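Local coordinates for aldehyde dehydrogenase family protein (Pseudomonas syringae pv. tomato, PDB 5IUV) that probably oxidises indole-3-acetaldehyde to the auxin indole-3-acetic acid, using NAD+ as the hydride acceptor, at residues E99-L104 with I201-L206; L107-P112 with N168-M173; Q298-T303 with A343-Q348. All coordinates share one frame; numbering follows the deposited sequence.

Contact 1 of 3, residues E99-L104 with I201-L206; sequences EELALL and IRIAQL
E100 meets R202 in a salt bridge. Its CG lies anti to the backbone N (chi1 178°) and the chain stays extended beyond it, which carries the carboxylate across R202 at about a right angle. OE2 accepts a hydrogen bond from R202 NE at 2.9 Å, with NE-H...OE2 nearly straight at 161°; the oxygen sits almost in the guanidinium plane, whereas NE approaches from above the carboxylate plane. A second, weak bond joins R202 NH2 to E100 OE1 at 3.3 Å. R202 reaches this position by bending at chi2, its aliphatic part beside the leucines. The helix segments run nearly antiparallel, at 159°, with axes 11.4 Å apart, a gap bridged by E100-R202 and by leucine and isoleucine side chains. Helix 198-210 links the parallel strands 187-191 and 217-219 in a beta-alpha-beta crossover of the Rossmann-like NAD-binding domain, and helix 98-109 packs against this helix. L101 serves three partners with two methyls: CD2 lies 3.8 Å from R202 CG and 4.1 Å from I203 CG2, while CD1 meets L206 CD1 tip to tip at 4.2 Å. One turn on, the L104 side chain likewise crosses that of R202, CD1 lying 4.1 Å from R202 CB.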
loop_
_atom_site.group_PDB
_atom_site.type_symbol
_atom_site.label_atom_id
_atom_site.label_comp_id
_atom_site.label_asym_id
_atom_site.label_seq_id
_atom_site.Cartn_x
_atom_site.Cartn_y
_atom_site.Cartn_z
ATOM N N GLU A 99 -37.193 -1.219 10.465
ATOM C CA GLU A 99 -38.234 -0.531 11.225
ATOM C C GLU A 99 -38.279 -1.002 12.677
ATOM O O GLU A 99 -38.387 -0.185 13.596
ATOM C CB GLU A 99 -39.596 -0.715 10.557
ATOM C CG GLU A 99 -39.706 -0.011 9.218
ATOM C CD GLU A 99 -41.051 -0.220 8.544
ATOM O OE1 GLU A 99 -41.824 -1.090 8.998
ATOM O OE2 GLU A 99 -41.336 0.490 7.558
ATOM N N GLU A 100 -38.189 -2.311 12.880
ATOM C CA GLU A 100 -38.136 -2.867 14.229
ATOM C C GLU A 100 -36.891 -2.397 14.990
ATOM O O GLU A 100 -36.986 -1.977 16.140
ATOM C CB GLU A 100 -38.161 -4.400 14.192
ATOM C CG GLU A 100 -38.049 -5.039 15.573
ATOM C CD GLU A 100 -37.976 -6.565 15.543
ATOM O OE1 GLU A 100 -38.022 -7.157 14.442
ATOM O OE2 GLU A 100 -37.875 -7.173 16.634
ATOM N N LEU A 101 -35.728 -2.483 14.350
ATOM C CA LEU A 101 -34.475 -2.094 14.983
ATOM C C LEU A 101 -34.446 -0.601 15.320
ATOM O O LEU A 101 -33.967 -0.209 16.389
ATOM C CB LEU A 101 -33.293 -2.453 14.082
ATOM C CG LEU A 101 -33.016 -3.954 13.961
ATOM C CD1 LEU A 101 -31.980 -4.235 12.887
ATOM C CD2 LEU A 101 -32.547 -4.504 15.295
ATOM N N ALA A 102 -34.960 0.224 14.411
ATOM C CA ALA A 102 -35.008 1.665 14.632
ATOM C C ALA A 102 -35.924 1.985 15.804
ATOM O O ALA A 102 -35.623 2.854 16.633
ATOM C CB ALA A 102 -35.482 2.389 13.377
ATOM N N LEU A 103 -37.043 1.277 15.870
ATOM C CA LEU A 103 -38.011 1.492 16.931
ATOM C C LEU A 103 -37.425 1.078 18.283
ATOM O O LEU A 103 -37.585 1.783 19.278
ATOM C CB LEU A 103 -39.305 0.730 16.626
ATOM C CG LEU A 103 -40.499 0.945 17.552
ATOM C CD1 LEU A 103 -40.795 2.434 17.745
ATOM C CD2 LEU A 103 -41.712 0.232 16.987
ATOM N N LEU A 104 -36.734 -0.058 18.314
ATOM C CA LEU A 104 -36.071 -0.501 19.535
ATOM C C LEU A 104 -35.073 0.537 20.039
ATOM O O LEU A 104 -35.009 0.814 21.234
ATOM C CB LEU A 104 -35.357 -1.834 19.310
ATOM C CG LEU A 104 -36.247 -3.068 19.170
ATOM C CD1 LEU A 104 -35.408 -4.254 18.714
ATOM C CD2 LEU A 104 -36.960 -3.380 20.472
ATOM N N ILE A 201 -29.022 -7.217 21.579
ATOM C CA ILE A 201 -29.663 -8.492 21.862
ATOM C C ILE A 201 -30.366 -9.020 20.615
ATOM O O ILE A 201 -30.272 -10.204 20.284
ATOM C CB ILE A 201 -30.673 -8.356 23.030
ATOM C CG1 ILE A 201 -29.924 -8.197 24.359
ATOM C CG2 ILE A 201 -31.614 -9.558 23.092
ATOM C CD1 ILE A 201 -30.824 -7.818 25.531
ATOM N N ARG A 202 -31.046 -8.123 19.911
ATOM C CA ARG A 202 -31.849 -8.507 18.755
ATOM C C ARG A 202 -31.003 -8.962 17.561
ATOM O O ARG A 202 -31.365 -9.926 16.887
ATOM C CB ARG A 202 -32.765 -7.344 18.350
ATOM C CG ARG A 202 -33.655 -7.627 17.140
ATOM C CD ARG A 202 -34.688 -8.719 17.421
ATOM N NE ARG A 202 -35.565 -8.912 16.270
ATOM C CZ ARG A 202 -35.382 -9.838 15.333
ATOM N NH1 ARG A 202 -34.359 -10.675 15.415
ATOM N NH2 ARG A 202 -36.228 -9.926 14.314
ATOM N N ILE A 203 -29.876 -8.298 17.299
ATOM C CA ILE A 203 -29.086 -8.653 16.114
ATOM C C ILE A 203 -28.291 -9.944 16.287
ATOM O O ILE A 203 -27.758 -10.472 15.311
ATOM C CB ILE A 203 -28.104 -7.526 15.694
ATOM C CG1 ILE A 203 -27.077 -7.257 16.791
ATOM C CG2 ILE A 203 -28.876 -6.259 15.300
ATOM C CD1 ILE A 203 -25.934 -6.356 16.361
ATOM N N ALA A 204 -28.201 -10.457 17.515
ATOM C CA ALA A 204 -27.549 -11.754 17.745
ATOM C C ALA A 204 -28.232 -12.852 16.927
ATOM O O ALA A 204 -27.572 -13.713 16.340
ATOM C CB ALA A 204 -27.562 -12.112 19.231
ATOM N N GLN A 205 -29.557 -12.793 16.872
ATOM C CA GLN A 205 -30.350 -13.729 16.084
ATOM C C GLN A 205 -30.149 -13.531 14.585
ATOM O O GLN A 205 -30.074 -14.496 13.816
ATOM C CB GLN A 205 -31.830 -13.579 16.433
ATOM C CG GLN A 205 -32.769 -14.174 15.404
ATOM C CD GLN A 205 -32.862 -15.676 15.517
ATOM O OE1 GLN A 205 -32.366 -16.413 14.659
ATOM N NE2 GLN A 205 -33.511 -16.147 16.581
ATOM N N LEU A 206 -30.086 -12.272 14.169
ATOM C CA LEU A 206 -29.881 -11.956 12.766
ATOM C C LEU A 206 -28.521 -12.455 12.284
ATOM O O LEU A 206 -28.389 -12.892 11.138
ATOM C CB LEU A 206 -30.010 -10.452 12.527
ATOM C CG LEU A 206 -31.376 -9.840 12.830
ATOM C CD1 LEU A 206 -31.388 -8.356 12.451
ATOM C CD2 LEU A 206 -32.488 -10.601 12.101
#

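Contact 2 of 3, residues L107-P112 with N168-M173; sequences LDMGKP and NFPLMM. With NAD (nicotinamide-adenine-dinucleotide), chain C.
M109 and N168 have the closest CA atoms across this contact, 7.4 Å apart, where helix 98-109 gives way to G110 (phi 94°) and N168-F169 lead into helix 170-183. M109 has CG between the backbone N and the carbonyl carbon (chi1 49°) and bends again at chi2 and chi3, which brings CG to 3.8 Å from P170 CG and the terminal CE to 3.6 Å from N168 O. That same carbonyl oxygen accepts a hydrogen bond from K111 NZ at 3.0 Å, with the donor in the carbonyl plane; N297 ND2 is a further donor to it. K111 also forms a salt bridge with D120, so its buried ammonium is held by a carboxylate and a backbone oxygen together. NZ approaches the F169 ring obliquely, 3.1 Å from CD1. F169 occupies the N-cap position of helix 170-183, the helix that follows strand 149-164 and, as in other aldehyde dehydrogenases, borders the active site. The CA-CB bond of N168 points away from 107-112, and its amide comes up to the C5N-C6N side of the nicotinamide ring, near its plane, OD1 lying 3.2 Å from NAD C5N; ND2 has its partner in E300 O. By family analogy N168 is probably the asparagine of the oxyanion hole, and it also binds (indol-3-yl)acetate. M173 SD reaches NAD C4N from the first turn of the helix, at 3.8 Å.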
loop_
_atom_site.group_PDB
_atom_site.type_symbol
_atom_site.label_atom_id
_atom_site.label_comp_id
_atom_site.label_asym_id
_atom_site.label_seq_id
_atom_site.Cartn_x
_atom_site.Cartn_y
_atom_site.Cartn_z
ATOM N N LEU A 107 -37.004 3.654 21.412
ATOM C CA LEU A 107 -37.620 3.333 22.698
ATOM C C LEU A 107 -36.572 3.138 23.793
ATOM O O LEU A 107 -36.780 3.533 24.939
ATOM C CB LEU A 107 -38.492 2.078 22.580
ATOM C CG LEU A 107 -39.740 2.221 21.706
ATOM C CD1 LEU A 107 -40.414 0.873 21.514
ATOM C CD2 LEU A 107 -40.699 3.239 22.326
ATOM N N ASP A 108 -35.445 2.537 23.432
ATOM C CA ASP A 108 -34.424 2.168 24.411
ATOM C C ASP A 108 -33.700 3.387 24.984
ATOM O O ASP A 108 -33.521 3.497 26.197
ATOM C CB ASP A 108 -33.413 1.217 23.769
ATOM C CG ASP A 108 -32.721 0.324 24.767
ATOM O OD1 ASP A 108 -32.887 0.518 25.997
ATOM O OD2 ASP A 108 -31.982 -0.570 24.302
ATOM N N MET A 109 -33.274 4.304 24.121
ATOM C CA MET A 109 -32.448 5.406 24.605
ATOM C C MET A 109 -32.898 6.796 24.147
ATOM O O MET A 109 -32.223 7.786 24.422
ATOM C CB MET A 109 -30.981 5.160 24.215
ATOM C CG MET A 109 -30.749 4.789 22.753
ATOM S SD MET A 109 -30.944 6.193 21.647
ATOM C CE MET A 109 -29.716 7.328 22.306
ATOM N N GLY A 110 -34.026 6.869 23.446
ATOM C CA GLY A 110 -34.718 8.135 23.281
ATOM C C GLY A 110 -34.461 9.002 22.063
ATOM O O GLY A 110 -35.023 10.088 21.976
ATOM N N LYS A 111 -33.635 8.560 21.120
ATOM C CA LYS A 111 -33.355 9.408 19.959
ATOM C C LYS A 111 -34.553 9.398 18.995
ATOM O O LYS A 111 -35.341 8.454 19.000
ATOM C CB LYS A 111 -32.063 8.967 19.254
ATOM C CG LYS A 111 -32.185 7.723 18.406
ATOM C CD LYS A 111 -30.909 7.506 17.606
ATOM C CE LYS A 111 -29.699 7.406 18.525
ATOM N NZ LYS A 111 -28.432 7.570 17.783
ATOM N N PRO A 112 -34.713 10.464 18.191
ATOM C CA PRO A 112 -35.873 10.555 17.294
ATOM C C PRO A 112 -35.946 9.387 16.317
ATOM O O PRO A 112 -34.911 8.946 15.820
ATOM C CB PRO A 112 -35.637 11.875 16.549
ATOM C CG PRO A 112 -34.763 12.675 17.465
ATOM C CD PRO A 112 -33.853 11.658 18.094
ATOM N N ASN A 168 -25.165 5.891 23.121
ATOM C CA ASN A 168 -25.608 7.041 22.328
ATOM C C ASN A 168 -25.870 6.689 20.863
ATOM O O ASN A 168 -26.745 7.284 20.231
ATOM C CB ASN A 168 -24.610 8.196 22.429
ATOM C CG ASN A 168 -23.268 7.873 21.807
ATOM O OD1 ASN A 168 -22.767 6.752 21.919
ATOM N ND2 ASN A 168 -22.673 8.861 21.146
ATOM N N PHE A 169 -25.115 5.731 20.333
ATOM C CA PHE A 169 -25.418 5.114 19.041
ATOM C C PHE A 169 -25.287 3.598 19.181
ATOM O O PHE A 169 -24.329 3.019 18.668
ATOM C CB PHE A 169 -24.477 5.602 17.934
ATOM C CG PHE A 169 -24.585 7.065 17.620
ATOM C CD1 PHE A 169 -25.499 7.523 16.686
ATOM C CD2 PHE A 169 -23.732 7.980 18.218
ATOM C CE1 PHE A 169 -25.589 8.875 16.385
ATOM C CE2 PHE A 169 -23.811 9.329 17.914
ATOM C CZ PHE A 169 -24.739 9.776 16.995
ATOM N N PRO A 170 -26.245 2.953 19.868
ATOM C CA PRO A 170 -26.084 1.554 20.298
ATOM C C PRO A 170 -25.773 0.592 19.156
ATOM O O PRO A 170 -24.763 -0.116 19.201
ATOM C CB PRO A 170 -27.446 1.214 20.926
ATOM C CG PRO A 170 -28.024 2.526 21.317
ATOM C CD PRO A 170 -27.544 3.513 20.286
ATOM N N LEU A 171 -26.625 0.565 18.138
ATOM C CA LEU A 171 -26.402 -0.369 17.036
ATOM C C LEU A 171 -25.220 0.053 16.168
ATOM O O LEU A 171 -24.393 -0.780 15.787
ATOM C CB LEU A 171 -27.661 -0.512 16.176
ATOM C CG LEU A 171 -27.503 -1.469 14.985
ATOM C CD1 LEU A 171 -27.117 -2.860 15.464
ATOM C CD2 LEU A 171 -28.776 -1.537 14.166
ATOM N N MET A 172 -25.131 1.340 15.848
ATOM C CA MET A 172 -24.080 1.790 14.950
ATOM C C MET A 172 -22.688 1.568 15.542
ATOM O O MET A 172 -21.803 1.085 14.843
ATOM C CB MET A 172 -24.250 3.262 14.580
ATOM C CG MET A 172 -23.372 3.652 13.400
ATOM S SD MET A 172 -23.387 5.404 12.976
ATOM C CE MET A 172 -25.111 5.806 13.165
ATOM N N MET A 173 -22.497 1.919 16.815
ATOM C CA MET A 173 -21.207 1.694 17.482
ATOM C C MET A 173 -20.878 0.215 17.588
ATOM O O MET A 173 -19.717 -0.174 17.446
ATOM C CB MET A 173 -21.180 2.310 18.888
ATOM C CG MET A 173 -21.165 3.830 18.936
ATOM S SD MET A 173 -19.752 4.573 18.097
ATOM C CE MET A 173 -20.530 5.146 16.585
HETATM P PA NAD C . -19.155 4.648 29.984
HETATM O O1A NAD C . -17.691 4.873 30.020
HETATM O O2A NAD C . -19.856 4.922 31.299
HETATM O O5B NAD C . -19.469 3.171 29.526
HETATM C C5B NAD C . -19.309 2.656 28.188
HETATM C C4B NAD C . -19.489 1.161 28.264
HETATM O O4B NAD C . -18.545 0.623 29.215
HETATM C C3B NAD C . -20.863 0.634 28.690
HETATM O O3B NAD C . -21.188 -0.561 27.988
HETATM C C2B NAD C . -20.671 0.351 30.182
HETATM O O2B NAD C . -21.582 -0.629 30.670
HETATM C C1B NAD C . -19.225 -0.136 30.193
HETATM N N9A NAD C . -18.501 -0.018 31.455
HETATM C C8A NAD C . -18.740 0.855 32.484
HETATM N N7A NAD C . -17.984 0.664 33.537
HETATM C C5A NAD C . -17.167 -0.399 33.166
HETATM C C6A NAD C . -16.104 -1.053 33.824
HETATM N N6A NAD C . -15.713 -0.773 35.071
HETATM N N1A NAD C . -15.463 -2.037 33.150
HETATM C C2A NAD C . -15.877 -2.352 31.918
HETATM N N3A NAD C . -16.872 -1.817 31.204
HETATM C C4A NAD C . -17.477 -0.828 31.886
HETATM O O3 NAD C . -19.803 5.596 28.862
HETATM P PN NAD C . -21.306 5.877 28.375
HETATM O O1N NAD C . -21.924 6.751 29.400
HETATM O O2N NAD C . -21.954 4.587 28.045
HETATM O O5D NAD C . -21.087 6.642 26.990
HETATM C C5D NAD C . -20.796 8.055 26.926
HETATM C C4D NAD C . -19.328 8.220 26.621
HETATM O O4D NAD C . -19.025 7.577 25.361
HETATM C C3D NAD C . -18.860 9.659 26.449
HETATM O O3D NAD C . -17.650 9.865 27.170
HETATM C C2D NAD C . -18.660 9.752 24.932
HETATM O O2D NAD C . -17.694 10.697 24.482
HETATM C C1D NAD C . -18.163 8.331 24.581
HETATM N N1N NAD C . -18.393 8.032 23.105
HETATM C C2N NAD C . -17.218 7.924 22.322
HETATM C C3N NAD C . -17.317 7.593 20.979
HETATM C C7N NAD C . -16.115 7.533 20.070
HETATM O O7N NAD C . -15.014 7.967 20.469
HETATM N N7N NAD C . -16.302 7.124 18.839
HETATM C C4N NAD C . -18.585 7.396 20.428
HETATM C C5N NAD C . -19.726 7.539 21.209
HETATM C C6N NAD C . -19.608 7.854 22.553
#

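Contact 3 of 3, residues Q298-T303 with A343-Q348; sequences QGEVCT and ALVDTQ. With NAD (nicotinamide-adenine-dinucleotide), chain C.
E300 extends toward L344 and V345 because its CG stands anti to the carbonyl carbon (chi1 -58°) and the chain continues extended, while Q298, also with CG beside its backbone N, bends at chi2 and folds its amide back to the E300 carboxylate. The two carboxylate oxygens then divide the work. OE2 receives the backbone N-H of V345 on its syn lone pair, at 3.3 Å and with V345 N-H...OE2 at 148°. OE1 receives the amide of Q298, NE2 to OE1 being 3.2 Å; this bond is close to straight and lies in the amide plane, but NE2 stands above the carboxylate plane. The other end of that amide is fixed too, since Q298 OE1 accepts from G342 N. L344 CD2 lies against both chains, 3.7 Å from Q298 CB and 3.3 Å from E300 OE2, and the leucine and glutamate chains pass each other at a slant. Q298 CG, in turn, rests 3.5 Å from A343 O. The 298-303 segment is irregular, with positive phi at Q298 and G299 and an inverse gamma turn centred on E300. It leads directly to C302, whose SG lies 3.4 Å from NAD C4N and which is probably the nucleophilic cysteine of this family. On the other side, D346 caps the start of helix 347-362 through OD1 to Q349 N. With an N-H donor on each oxygen of the buried E300 carboxylate, its negative charge would probably be stabilised, and its rotation is restrained at both ends; this ties the loop carrying C302 to the chain leading into helix 347-362.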
loop_
_atom_site.group_PDB
_atom_site.type_symbol
_atom_site.label_atom_id
_atom_site.label_comp_id
_atom_site.label_asym_id
_atom_site.label_seq_id
_atom_site.Cartn_x
_atom_site.Cartn_y
_atom_site.Cartn_z
ATOM N N GLN A 298 -29.328 15.081 20.544
ATOM C CA GLN A 298 -29.388 15.666 21.886
ATOM C C GLN A 298 -28.015 16.073 22.420
ATOM O O GLN A 298 -27.832 16.209 23.629
ATOM C CB GLN A 298 -30.056 14.689 22.867
ATOM C CG GLN A 298 -31.482 14.275 22.484
ATOM C CD GLN A 298 -31.526 13.232 21.369
ATOM O OE1 GLN A 298 -32.226 13.406 20.369
ATOM N NE2 GLN A 298 -30.773 12.146 21.538
ATOM N N GLY A 299 -27.052 16.260 21.521
ATOM C CA GLY A 299 -25.702 16.611 21.925
ATOM C C GLY A 299 -24.956 15.427 22.513
ATOM O O GLY A 299 -23.845 15.566 23.032
ATOM N N GLU A 300 -25.574 14.252 22.427
ATOM C CA GLU A 300 -24.986 13.033 22.956
ATOM C C GLU A 300 -24.145 12.396 21.867
ATOM O O GLU A 300 -24.427 11.293 21.398
ATOM C CB GLU A 300 -26.077 12.081 23.461
ATOM C CG GLU A 300 -26.950 12.715 24.543
ATOM C CD GLU A 300 -28.208 11.918 24.849
ATOM O OE1 GLU A 300 -28.822 11.378 23.901
ATOM O OE2 GLU A 300 -28.587 11.845 26.040
ATOM N N VAL A 301 -23.122 13.134 21.452
ATOM C CA VAL A 301 -22.246 12.741 20.362
ATOM C C VAL A 301 -20.813 13.016 20.793
ATOM O O VAL A 301 -20.507 14.103 21.293
ATOM C CB VAL A 301 -22.575 13.509 19.056
ATOM C CG1 VAL A 301 -21.656 13.076 17.918
ATOM C CG2 VAL A 301 -24.043 13.319 18.667
ATOM N N CYS A 302 -19.942 12.029 20.623
ATOM C CA CYS A 302 -18.551 12.171 21.024
ATOM C C CYS A 302 -17.877 13.351 20.331
ATOM O O CYS A 302 -17.102 14.098 20.946
ATOM C CB CYS A 302 -17.791 10.891 20.723
ATOM S SG CYS A 302 -17.809 10.387 18.974
ATOM N N THR A 303 -18.189 13.524 19.051
ATOM C CA THR A 303 -17.645 14.631 18.273
ATOM C C THR A 303 -18.550 15.855 18.202
ATOM O O THR A 303 -18.439 16.639 17.262
ATOM C CB THR A 303 -17.348 14.197 16.839
ATOM O OG1 THR A 303 -18.524 13.609 16.269
ATOM C CG2 THR A 303 -16.236 13.184 16.831
ATOM N N ALA A 343 -35.340 12.648 23.509
ATOM C CA ALA A 343 -35.114 12.654 24.950
ATOM C C ALA A 343 -33.650 12.371 25.259
ATOM O O ALA A 343 -32.952 11.757 24.452
ATOM C CB ALA A 343 -36.009 11.625 25.631
ATOM N N LEU A 344 -33.181 12.832 26.415
ATOM C CA LEU A 344 -31.888 12.386 26.931
ATOM C C LEU A 344 -32.066 10.978 27.488
ATOM O O LEU A 344 -33.163 10.608 27.894
ATOM C CB LEU A 344 -31.357 13.327 28.010
ATOM C CG LEU A 344 -31.048 14.758 27.574
ATOM C CD1 LEU A 344 -30.621 15.582 28.776
ATOM C CD2 LEU A 344 -29.968 14.765 26.519
ATOM N N VAL A 345 -30.986 10.207 27.528
ATOM C CA VAL A 345 -31.095 8.764 27.735
ATOM C C VAL A 345 -31.751 8.371 29.067
ATOM O O VAL A 345 -32.454 7.358 29.128
ATOM C CB VAL A 345 -29.708 8.091 27.624
ATOM C CG1 VAL A 345 -28.818 8.457 28.815
ATOM C CG2 VAL A 345 -29.857 6.574 27.482
ATOM N N ASP A 346 -31.541 9.163 30.120
ATOM C CA ASP A 346 -32.189 8.908 31.406
ATOM C C ASP A 346 -32.077 10.094 32.364
ATOM O O ASP A 346 -31.468 11.115 32.038
ATOM C CB ASP A 346 -31.618 7.644 32.076
ATOM C CG ASP A 346 -30.113 7.729 32.350
ATOM O OD1 ASP A 346 -29.524 8.831 32.317
ATOM O OD2 ASP A 346 -29.517 6.668 32.627
ATOM N N THR A 347 -32.659 9.938 33.551
ATOM C CA THR A 347 -32.680 10.991 34.561
ATOM C C THR A 347 -31.271 11.358 35.028
ATOM O O THR A 347 -30.964 12.532 35.251
ATOM C CB THR A 347 -33.531 10.570 35.781
ATOM O OG1 THR A 347 -34.881 10.323 35.362
ATOM C CG2 THR A 347 -33.526 11.655 36.843
ATOM N N GLN A 348 -30.421 10.344 35.159
ATOM C CA GLN A 348 -29.031 10.529 35.564
ATOM C C GLN A 348 -28.282 11.445 34.597
ATOM O O GLN A 348 -27.596 12.386 35.010
ATOM C CB GLN A 348 -28.331 9.171 35.658
ATOM C CG GLN A 348 -26.857 9.235 36.015
ATOM C CD GLN A 348 -26.461 8.160 37.008
ATOM O OE1 GLN A 348 -26.900 8.174 38.157
ATOM N NE2 GLN A 348 -25.635 7.215 36.567
HETATM P PA NAD C . -19.155 4.648 29.984
HETATM O O1A NAD C . -17.691 4.873 30.020
HETATM O O2A NAD C . -19.856 4.922 31.299
HETATM O O5B NAD C . -19.469 3.171 29.526
HETATM C C5B NAD C . -19.309 2.656 28.188
HETATM C C4B NAD C . -19.489 1.161 28.264
HETATM O O4B NAD C . -18.545 0.623 29.215
HETATM C C3B NAD C . -20.863 0.634 28.690
HETATM O O3B NAD C . -21.188 -0.561 27.988
HETATM C C2B NAD C . -20.671 0.351 30.182
HETATM O O2B NAD C . -21.582 -0.629 30.670
HETATM C C1B NAD C . -19.225 -0.136 30.193
HETATM N N9A NAD C . -18.501 -0.018 31.455
HETATM C C8A NAD C . -18.740 0.855 32.484
HETATM N N7A NAD C . -17.984 0.664 33.537
HETATM C C5A NAD C . -17.167 -0.399 33.166
HETATM C C6A NAD C . -16.104 -1.053 33.824
HETATM N N6A NAD C . -15.713 -0.773 35.071
HETATM N N1A NAD C . -15.463 -2.037 33.150
HETATM C C2A NAD C . -15.877 -2.352 31.918
HETATM N N3A NAD C . -16.872 -1.817 31.204
HETATM C C4A NAD C . -17.477 -0.828 31.886
HETATM O O3 NAD C . -19.803 5.596 28.862
HETATM P PN NAD C . -21.306 5.877 28.375
HETATM O O1N NAD C . -21.924 6.751 29.400
HETATM O O2N NAD C . -21.954 4.587 28.045
HETATM O O5D NAD C . -21.087 6.642 26.990
HETATM C C5D NAD C . -20.796 8.055 26.926
HETATM C C4D NAD C . -19.328 8.220 26.621
HETATM O O4D NAD C . -19.025 7.577 25.361
HETATM C C3D NAD C . -18.860 9.659 26.449
HETATM O O3D NAD C . -17.650 9.865 27.170
HETATM C C2D NAD C . -18.660 9.752 24.932
HETATM O O2D NAD C . -17.694 10.697 24.482
HETATM C C1D NAD C . -18.163 8.331 24.581
HETATM N N1N NAD C . -18.393 8.032 23.105
HETATM C C2N NAD C . -17.218 7.924 22.322
HETATM C C3N NAD C . -17.317 7.593 20.979
HETATM C C7N NAD C . -16.115 7.533 20.070
HETATM O O7N NAD C . -15.014 7.967 20.469
HETATM N N7N NAD C . -16.302 7.124 18.839
HETATM C C4N NAD C . -18.585 7.396 20.428
HETATM C C5N NAD C . -19.726 7.539 21.209
HETATM C C6N NAD C . -19.608 7.854 22.553
HETATM O O HOH W 1 -30.997 10.212 24.358
#

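How the contacts relate
Contacts 1 and 2 share helix 98-109, and contact 2 is nested within the loop that contact 1 closes; their centres are 11 Å apart and I203 CD1 packs on L171 CD1 at 3.8 Å. Contact 3 joins contact 2 more polarly: G110 O lies 3.0 Å from A343 N, and N168 ND2 lies 3.0 Å from E300 O, each a probable hydrogen bond. Through the second of these, N168 and the loop carrying C302 are linked, and contacts 2 and 3 both touch the nicotinamide. Contact 1 stands back from the pocket: the I203 side chain is about 14 Å from NAD, and the nearest atoms of contacts 1 and 3 are about 10 Å apart.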